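Local atomic coordinates of Lin0431 protein (Listeria innocua, PDB entry 3LD7), a protein that is of unknown function but consists here of a domain related to NusG domain II, cut from a longer Listeria protein. Residues N30-I35 / Y42-V47. Sequence-based numbering, arbitrary orientation.
Sequences NEQFTI and YNLMEV
Glu31 and Val47 form a hydrogen-bonded antiparallel pair: Glu31 N gives its hydrogen to Val47 O at 2.9 Å, and Val47 N returns one to Glu31 O at 2.8 Å. Phe33 with Met45 and Ile35 with Asn43 repeat the exchange, which makes six backbone bonds. The six bonds are fairly straight, with N-H...O angles from 152° to 171°. Between these pairs, CA-H...O contacts bridge the strands; Gln32 CA lies 3.1 Å from Met45 O.

Side chains alternate between the two faces of the sheet. On one face, Phe33 lays its ring over Met45, a selenomethionine. Met45 CB sits 3.7 Å from the ring centroid in a CH-pi contact, offset toward the rim, while Met45 CG lies close to Phe33 CE2. Phe33 CG stands between the backbone N and the carbonyl carbon (chi1 63°), and the end of the side chain comes nearer to strand 42-47 than its start, to Met45 CB and CG. Arg20 makes a cation-pi contact with the ring and a salt bridge to Glu31. Ile35 CD1 also meets Met45, its CG at 3.9 Å. Strands 17-23 and 84-90 pack on this face, with Ile19, Ile22, Val84 and Val86 among the residues touched.

On the other face, Gln32 and Glu46 run side by side, pointing the same way, their CG atoms 3.8 Å apart. The carboxylate of Glu46 forms a salt bridge with Arg53 of the next strand. Further along, Leu44 CD1 packs against Thr34 OG1 at 3.4 Å, and Thr34 CG2 reaches Tyr42 CB.

Strands 30-36 and 42-48 form an antiparallel beta hairpin. It supplies two strands of a three-stranded sheet, completed by strand 51-57, that packs against the second sheet of this NusG domain II-like fold.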
ATOM      1  N   ASN A  30     -12.866  -6.355   2.122  1.00 17.55           N
ATOM      2  CA  ASN A  30     -11.984  -5.905   1.060  1.00 17.44           C
ATOM      3  C   ASN A  30     -12.265  -4.449   0.764  1.00 17.60           C
ATOM      4  O   ASN A  30     -13.426  -4.041   0.590  1.00 20.57           O
ATOM      5  CB  ASN A  30     -12.215  -6.777  -0.184  1.00 19.88           C
ATOM      6  CG  ASN A  30     -11.156  -6.570  -1.250  1.00 21.23           C
ATOM      7  OD1 ASN A  30     -10.189  -7.345  -1.348  1.00 22.78           O
ATOM      8  ND2 ASN A  30     -11.328  -5.527  -2.053  1.00 19.80           N
ATOM      9  N   GLU A  31     -11.204  -3.663   0.720  1.00 17.44           N
ATOM     10  CA  GLU A  31     -11.322  -2.276   0.347  1.00 18.71           C
ATOM     11  C   GLU A  31     -10.305  -1.986  -0.723  1.00 17.41           C
ATOM     12  O   GLU A  31      -9.144  -2.403  -0.612  1.00 18.70           O
ATOM     13  CB  GLU A  31     -11.027  -1.375   1.554  1.00 25.21           C
ATOM     14  CG  GLU A  31     -11.219   0.088   1.224  1.00 29.63           C
ATOM     15  CD  GLU A  31     -10.288   1.044   1.950  1.00 31.62           C
ATOM     16  OE1 GLU A  31      -9.815   0.742   3.074  1.00 32.34           O
ATOM     17  OE2 GLU A  31     -10.049   2.126   1.369  1.00 29.82           O
ATOM     18  N   GLN A  32     -10.728  -1.259  -1.754  1.00 17.40           N
ATOM     19  CA  GLN A  32      -9.798  -0.814  -2.769  1.00 17.27           C
ATOM     20  C   GLN A  32      -9.871   0.688  -2.913  1.00 17.43           C
ATOM     21  O   GLN A  32     -10.955   1.283  -2.861  1.00 21.14           O
ATOM     22  CB  GLN A  32     -10.070  -1.508  -4.094  1.00 19.60           C
ATOM     23  CG  GLN A  32      -9.775  -3.005  -3.993  1.00 19.77           C
ATOM     24  CD  GLN A  32     -10.193  -3.804  -5.205  1.00 22.18           C
ATOM     25  OE1 GLN A  32     -10.206  -3.296  -6.328  1.00 24.42           O
ATOM     26  NE2 GLN A  32     -10.549  -5.076  -4.980  1.00 24.10           N
ATOM     27  N   PHE A  33      -8.714   1.312  -3.103  1.00 16.43           N
ATOM     28  CA  PHE A  33      -8.708   2.745  -3.395  1.00 16.42           C
ATOM     29  C   PHE A  33      -7.596   3.034  -4.381  1.00 16.00           C
ATOM     30  O   PHE A  33      -6.597   2.312  -4.410  1.00 16.05           O
ATOM     31  CB  PHE A  33      -8.630   3.616  -2.112  1.00 18.01           C
ATOM     32  CG  PHE A  33      -7.365   3.441  -1.303  1.00 19.16           C
ATOM     33  CD1 PHE A  33      -7.238   2.415  -0.383  1.00 19.90           C
ATOM     34  CD2 PHE A  33      -6.289   4.314  -1.483  1.00 21.12           C
ATOM     35  CE1 PHE A  33      -6.054   2.270   0.377  1.00 20.70           C
ATOM     36  CE2 PHE A  33      -5.125   4.168  -0.741  1.00 21.76           C
ATOM     37  CZ  PHE A  33      -5.004   3.134   0.188  1.00 21.81           C
ATOM     38  N   THR A  34      -7.785   4.056  -5.209  1.00 16.36           N
ATOM     39  CA  THR A  34      -6.784   4.409  -6.211  1.00 15.98           C
ATOM     40  C   THR A  34      -6.045   5.679  -5.846  1.00 16.12           C
ATOM     41  O   THR A  34      -6.656   6.697  -5.505  1.00 19.61           O
ATOM     42  CB  THR A  34      -7.426   4.575  -7.591  1.00 19.39           C
ATOM     43  OG1 THR A  34      -8.070   3.349  -7.959  1.00 23.31           O
ATOM     44  CG2 THR A  34      -6.393   4.921  -8.634  1.00 19.90           C
ATOM     45  N   ILE A  35      -4.719   5.608  -5.903  1.00 15.09           N
ATOM     46  CA  ILE A  35      -3.879   6.789  -5.775  1.00 15.30           C
ATOM     47  C   ILE A  35      -3.584   7.285  -7.166  1.00 16.48           C
ATOM     48  O   ILE A  35      -3.013   6.563  -7.996  1.00 16.60           O
ATOM     49  CB  ILE A  35      -2.552   6.449  -5.070  1.00 15.56           C
ATOM     50  CG1 ILE A  35      -2.844   5.874  -3.700  1.00 19.20           C
ATOM     51  CG2 ILE A  35      -1.664   7.689  -4.989  1.00 17.39           C
ATOM     52  CD1 ILE A  35      -1.606   5.378  -3.013  1.00 20.61           C
ATOM     53  N   TYR A  42      -1.379   5.706 -12.007  1.00 13.80           N
ATOM     54  CA  TYR A  42      -2.234   5.288 -10.913  1.00 13.51           C
ATOM     55  C   TYR A  42      -1.674   4.071 -10.203  1.00 13.65           C
ATOM     56  O   TYR A  42      -0.860   3.332 -10.756  1.00 14.76           O
ATOM     57  CB  TYR A  42      -3.667   4.977 -11.407  1.00 14.68           C
ATOM     58  CG  TYR A  42      -3.772   3.648 -12.129  1.00 15.90           C
ATOM     59  CD1 TYR A  42      -3.456   3.552 -13.471  1.00 17.66           C
ATOM     60  CD2 TYR A  42      -4.185   2.500 -11.466  1.00 16.84           C
ATOM     61  CE1 TYR A  42      -3.516   2.350 -14.142  1.00 19.31           C
ATOM     62  CE2 TYR A  42      -4.260   1.285 -12.125  1.00 20.11           C
ATOM     63  CZ  TYR A  42      -3.928   1.221 -13.476  1.00 21.41           C
ATOM     64  OH  TYR A  42      -3.993   0.027 -14.164  1.00 25.84           O
ATOM     65  N   ASN A  43      -2.141   3.861  -8.977  1.00 13.18           N
ATOM     66  CA  ASN A  43      -1.912   2.617  -8.241  1.00 12.72           C
ATOM     67  C   ASN A  43      -3.199   2.246  -7.569  1.00 14.47           C
ATOM     68  O   ASN A  43      -3.748   3.034  -6.773  1.00 15.77           O
ATOM     69  CB  ASN A  43      -0.808   2.744  -7.160  1.00 14.50           C
ATOM     70  CG  ASN A  43       0.569   3.044  -7.755  1.00 14.46           C
ATOM     71  OD1 ASN A  43       1.433   2.150  -7.943  1.00 19.63           O
ATOM     72  ND2 ASN A  43       0.789   4.273  -8.026  1.00 12.35           N
ATOM     73  N   LEU A  44      -3.677   1.047  -7.876  1.00 14.76           N
ATOM     74  CA  LEU A  44      -4.879   0.513  -7.247  1.00 13.52           C
ATOM     75  C   LEU A  44      -4.457  -0.269  -6.020  1.00 13.10           C
ATOM     76  O   LEU A  44      -3.813  -1.319  -6.129  1.00 15.17           O
ATOM     77  CB  LEU A  44      -5.623  -0.377  -8.223  1.00 16.47           C
ATOM     78  CG  LEU A  44      -6.939  -0.982  -7.739  1.00 18.92           C
ATOM     79  CD1 LEU A  44      -7.908   0.083  -7.230  1.00 20.84           C
ATOM     80  CD2 LEU A  44      -7.537  -1.766  -8.873  1.00 20.29           C
HETATM   81  N   MSE A  45      -4.760   0.289  -4.848  1.00 13.64           N
HETATM   82  CA  MSE A  45      -4.410  -0.314  -3.573  1.00 13.44           C
HETATM   83  C   MSE A  45      -5.529  -1.220  -3.115  1.00 14.59           C
HETATM   84  O   MSE A  45      -6.705  -0.921  -3.337  1.00 15.94           O
HETATM   85  CB  MSE A  45      -4.228   0.795  -2.523  1.00 15.15           C
HETATM   86  CG  MSE A  45      -3.276   1.907  -2.974  1.00 16.36           C
HETATM   87 SE   MSE A  45      -1.518   1.302  -3.535  0.81 19.59          SE
HETATM   88  CE  MSE A  45      -1.064   0.230  -1.935  1.00 20.64           C
ATOM     89  N   GLU A  46      -5.164  -2.302  -2.440  1.00 14.24           N
ATOM     90  CA  GLU A  46      -6.148  -3.261  -1.968  1.00 14.58           C
ATOM     91  C   GLU A  46      -5.790  -3.689  -0.568  1.00 14.27           C
ATOM     92  O   GLU A  46      -4.665  -4.119  -0.306  1.00 14.60           O
ATOM     93  CB  GLU A  46      -6.204  -4.491  -2.898  1.00 14.86           C
ATOM     94  CG  GLU A  46      -7.266  -5.497  -2.486  1.00 16.49           C
ATOM     95  CD  GLU A  46      -7.295  -6.727  -3.390  1.00 20.19           C
ATOM     96  OE1 GLU A  46      -6.421  -6.840  -4.278  1.00 21.37           O
ATOM     97  OE2 GLU A  46      -8.197  -7.572  -3.222  1.00 21.99           O
ATOM     98  N   VAL A  47      -6.764  -3.590   0.331  1.00 14.36           N
ATOM     99  CA  VAL A  47      -6.640  -4.150   1.657  1.00 14.96           C
ATOM    100  C   VAL A  47      -7.644  -5.279   1.740  1.00 16.15           C
ATOM    101  O   VAL A  47      -8.823  -5.087   1.478  1.00 18.03           O
ATOM    102  CB  VAL A  47      -6.926  -3.091   2.738  1.00 16.37           C
ATOM    103  CG1 VAL A  47      -6.860  -3.709   4.117  1.00 18.59           C
ATOM    104  CG2 VAL A  47      -5.902  -1.956   2.606  1.00 19.64           C
TER